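Local atomic coordinates of lectin (Cicer arietinum, PDB entry 3V6N), a protein that is a seed albumin of the hemopexin fold, a four-bladed beta-propeller that binds calcium and sodium ions and agglutinates red blood cells, probably by recognising sugars. Residues 25-30 against 38-43. Residues are numbered along the deposited sequence; the frame is centred on the assembly and turned at random.
Sequences KYVLLD and DKVLYG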
ATOM      1  N   LYS A  25      -4.938 -14.102  -7.156  1.00 16.37           N
ATOM      2  CA  LYS A  25      -5.561 -14.444  -8.419  1.00 16.70           C
ATOM      3  C   LYS A  25      -7.064 -14.151  -8.397  1.00 16.27           C
ATOM      4  O   LYS A  25      -7.646 -13.818  -7.341  1.00 15.61           O
ATOM      5  CB  LYS A  25      -5.330 -15.930  -8.748  1.00 18.01           C
ATOM      6  CG  LYS A  25      -3.873 -16.295  -9.055  1.00 19.86           C
ATOM      7  CD  LYS A  25      -3.795 -17.723  -9.590  1.00 21.67           C
ATOM      8  CE  LYS A  25      -2.385 -18.130 -10.016  1.00 23.19           C
ATOM      9  NZ  LYS A  25      -2.456 -19.222 -11.034  1.00 24.69           N
ATOM     10  N   TYR A  26      -7.684 -14.286  -9.566  1.00 15.65           N
ATOM     11  CA  TYR A  26      -9.128 -14.215  -9.672  1.00 15.56           C
ATOM     12  C   TYR A  26      -9.707 -15.088 -10.784  1.00 15.47           C
ATOM     13  O   TYR A  26      -8.991 -15.510 -11.712  1.00 15.07           O
ATOM     14  CB  TYR A  26      -9.586 -12.769  -9.863  1.00 15.30           C
ATOM     15  CG  TYR A  26      -9.401 -12.211 -11.256  1.00 15.88           C
ATOM     16  CD1 TYR A  26      -8.134 -11.842 -11.725  1.00 16.27           C
ATOM     17  CD2 TYR A  26     -10.490 -12.016 -12.090  1.00 16.21           C
ATOM     18  CE1 TYR A  26      -7.963 -11.311 -12.994  1.00 16.80           C
ATOM     19  CE2 TYR A  26     -10.329 -11.485 -13.370  1.00 16.79           C
ATOM     20  CZ  TYR A  26      -9.065 -11.141 -13.812  1.00 17.13           C
ATOM     21  OH  TYR A  26      -8.900 -10.600 -15.066  1.00 17.97           O
ATOM     22  N   VAL A  27     -11.013 -15.311 -10.662  1.00 15.00           N
ATOM     23  CA  VAL A  27     -11.853 -15.944 -11.668  1.00 15.93           C
ATOM     24  C   VAL A  27     -13.098 -15.079 -11.927  1.00 15.68           C
ATOM     25  O   VAL A  27     -13.671 -14.469 -11.003  1.00 15.08           O
ATOM     26  CB  VAL A  27     -12.266 -17.364 -11.193  1.00 16.79           C
ATOM     27  CG1 VAL A  27     -13.453 -17.912 -11.957  1.00 17.26           C
ATOM     28  CG2 VAL A  27     -11.083 -18.322 -11.315  1.00 17.29           C
ATOM     29  N   LEU A  28     -13.509 -15.029 -13.189  1.00 15.58           N
ATOM     30  CA  LEU A  28     -14.794 -14.474 -13.554  1.00 15.19           C
ATOM     31  C   LEU A  28     -15.727 -15.639 -13.787  1.00 15.87           C
ATOM     32  O   LEU A  28     -15.466 -16.483 -14.656  1.00 15.72           O
ATOM     33  CB  LEU A  28     -14.690 -13.639 -14.836  1.00 14.98           C
ATOM     34  CG  LEU A  28     -16.021 -13.182 -15.482  1.00 14.81           C
ATOM     35  CD1 LEU A  28     -16.921 -12.456 -14.485  1.00 14.07           C
ATOM     36  CD2 LEU A  28     -15.744 -12.310 -16.710  1.00 14.82           C
ATOM     37  N   LEU A  29     -16.818 -15.675 -13.019  1.00 15.78           N
ATOM     38  CA  LEU A  29     -17.734 -16.804 -13.054  1.00 16.62           C
ATOM     39  C   LEU A  29     -19.126 -16.403 -13.575  1.00 17.06           C
ATOM     40  O   LEU A  29     -19.641 -15.342 -13.201  1.00 16.40           O
ATOM     41  CB  LEU A  29     -17.858 -17.427 -11.651  1.00 16.55           C
ATOM     42  CG  LEU A  29     -18.672 -18.716 -11.479  1.00 16.94           C
ATOM     43  CD1 LEU A  29     -17.930 -19.939 -11.999  1.00 17.37           C
ATOM     44  CD2 LEU A  29     -19.018 -18.903 -10.015  1.00 17.06           C
ATOM     45  N   ASP A  30     -19.692 -17.238 -14.458  1.00 16.85           N
ATOM     46  CA  ASP A  30     -21.134 -17.267 -14.706  1.00 17.17           C
ATOM     47  C   ASP A  30     -21.686 -18.187 -13.638  1.00 16.72           C
ATOM     48  O   ASP A  30     -21.514 -19.388 -13.707  1.00 16.24           O
ATOM     49  CB  ASP A  30     -21.457 -17.850 -16.088  1.00 18.32           C
ATOM     50  CG  ASP A  30     -22.964 -17.870 -16.393  1.00 19.10           C
ATOM     51  OD1 ASP A  30     -23.819 -17.983 -15.477  1.00 19.02           O
ATOM     52  OD2 ASP A  30     -23.299 -17.765 -17.581  1.00 20.75           O
ATOM     53  N   ASP A  38     -23.300 -23.391 -14.720  1.00 24.18           N
ATOM     54  CA  ASP A  38     -22.236 -22.487 -14.256  1.00 23.25           C
ATOM     55  C   ASP A  38     -20.978 -22.721 -15.082  1.00 23.37           C
ATOM     56  O   ASP A  38     -20.710 -23.843 -15.503  1.00 22.98           O
ATOM     57  CB  ASP A  38     -21.931 -22.704 -12.773  1.00 22.39           C
ATOM     58  CG  ASP A  38     -21.492 -24.118 -12.470  1.00 21.96           C
ATOM     59  OD1 ASP A  38     -22.228 -25.054 -12.797  1.00 22.05           O
ATOM     60  OD2 ASP A  38     -20.412 -24.299 -11.894  1.00 22.50           O
ATOM     61  N   LYS A  39     -20.226 -21.657 -15.339  1.00 23.52           N
ATOM     62  CA  LYS A  39     -18.997 -21.774 -16.119  1.00 24.31           C
ATOM     63  C   LYS A  39     -18.009 -20.655 -15.829  1.00 23.17           C
ATOM     64  O   LYS A  39     -18.392 -19.502 -15.619  1.00 22.06           O
ATOM     65  CB  LYS A  39     -19.277 -21.862 -17.624  1.00 26.41           C
ATOM     66  CG  LYS A  39     -20.236 -20.827 -18.181  1.00 29.33           C
ATOM     67  CD  LYS A  39     -20.165 -20.803 -19.708  1.00 33.38           C
ATOM     68  CE  LYS A  39     -21.213 -19.854 -20.291  1.00 36.16           C
ATOM     69  NZ  LYS A  39     -20.737 -19.112 -21.499  1.00 37.32           N
ATOM     70  N   VAL A  40     -16.736 -21.022 -15.828  1.00 22.87           N
ATOM     71  CA  VAL A  40     -15.639 -20.082 -15.639  1.00 23.19           C
ATOM     72  C   VAL A  40     -15.436 -19.363 -16.955  1.00 23.54           C
ATOM     73  O   VAL A  40     -15.087 -19.990 -17.956  1.00 25.09           O
ATOM     74  CB  VAL A  40     -14.346 -20.815 -15.226  1.00 22.74           C
ATOM     75  CG1 VAL A  40     -13.150 -19.857 -15.233  1.00 22.08           C
ATOM     76  CG2 VAL A  40     -14.531 -21.465 -13.857  1.00 21.91           C
ATOM     77  N   LEU A  41     -15.679 -18.057 -16.962  1.00 23.15           N
ATOM     78  CA  LEU A  41     -15.585 -17.277 -18.192  1.00 23.31           C
ATOM     79  C   LEU A  41     -14.197 -16.691 -18.417  1.00 23.88           C
ATOM     80  O   LEU A  41     -13.861 -16.278 -19.529  1.00 24.08           O
ATOM     81  CB  LEU A  41     -16.611 -16.150 -18.186  1.00 23.42           C
ATOM     82  CG  LEU A  41     -18.087 -16.518 -18.137  1.00 23.76           C
ATOM     83  CD1 LEU A  41     -18.872 -15.224 -17.991  1.00 23.72           C
ATOM     84  CD2 LEU A  41     -18.514 -17.282 -19.392  1.00 24.12           C
ATOM     85  N   TYR A  42     -13.402 -16.620 -17.358  1.00 23.05           N
ATOM     86  CA  TYR A  42     -12.058 -16.045 -17.459  1.00 24.14           C
ATOM     87  C   TYR A  42     -11.256 -16.419 -16.225  1.00 22.49           C
ATOM     88  O   TYR A  42     -11.765 -16.367 -15.103  1.00 20.85           O
ATOM     89  CB  TYR A  42     -12.121 -14.517 -17.598  1.00 24.70           C
ATOM     90  CG  TYR A  42     -10.813 -13.890 -18.004  1.00 26.71           C
ATOM     91  CD1 TYR A  42     -10.428 -13.844 -19.349  1.00 27.86           C
ATOM     92  CD2 TYR A  42      -9.957 -13.333 -17.055  1.00 26.89           C
ATOM     93  CE1 TYR A  42      -9.223 -13.266 -19.732  1.00 28.53           C
ATOM     94  CE2 TYR A  42      -8.749 -12.756 -17.431  1.00 27.76           C
ATOM     95  CZ  TYR A  42      -8.390 -12.730 -18.774  1.00 28.70           C
ATOM     96  OH  TYR A  42      -7.203 -12.144 -19.162  1.00 29.70           O
ATOM     97  N   GLY A  43     -10.003 -16.791 -16.444  1.00 21.99           N
ATOM     98  CA  GLY A  43      -9.127 -17.190 -15.346  1.00 21.10           C
ATOM     99  C   GLY A  43      -9.107 -18.691 -15.144  1.00 21.11           C
ATOM    100  O   GLY A  43      -9.646 -19.431 -15.952  1.00 20.70           O
TER
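Leu28 meets both Leu41 and Tyr42 across the outer hairpin of a four-bladed beta-propeller, and this one-against-two pairing is a classic beta bulge. Strands 25-30 and 39-41 run antiparallel, with strand 17-22 on the inner side of 25-30. At the bulge Leu28 O accepts the N-H of Leu41 at 2.8 Å, nearly along the C=O axis, and a weak, longer bond from Tyr42 N. Tyr42 returns its own O to Leu28 N at 2.9 Å. The extra residue turns Leu41 CB toward 25-30 to meet Leu28 CG, while Leu28 CB meets Tyr42 CB on the face those two share; buried Leu28 thus offers apolar surface to both.

Compact, branched side chains suit the other face. Val27 and Val40 cross at about a right angle, their CG1 methyls 3.8 Å apart. In each valine CG1 stands anti to the backbone N (162° and 171°), and these two branches make the contact. Leu29 CD1 lies against the backbone O of Lys39 and near Val40 CG2; Trp217 and Ser219 also touch Leu29.

Next to the loop that joins the strands, Asp30 and Lys39 pair through two backbone bonds. Lys39 CG packs on Asp30 CB. Asp30 OD2 and Lys39 NZ stay 4.9 Å apart, too far for a salt bridge, so any attraction is probably weak; Asp30 OD1 instead takes the N-H of Ala32. Asp38 sends its OD2 to the hydroxyl of Ser219.

Gly43 suits the corner after the bulge: its positive phi (95°) would press a CB against the preceding carbonyl, and that CB would also collide with Tyr26 O. Next to this corner the tyrosines cross obliquely: Tyr26 CB does not point at the other strand, but the long side chain brings Tyr26 OH within 3.2 Å of Tyr42 CE2.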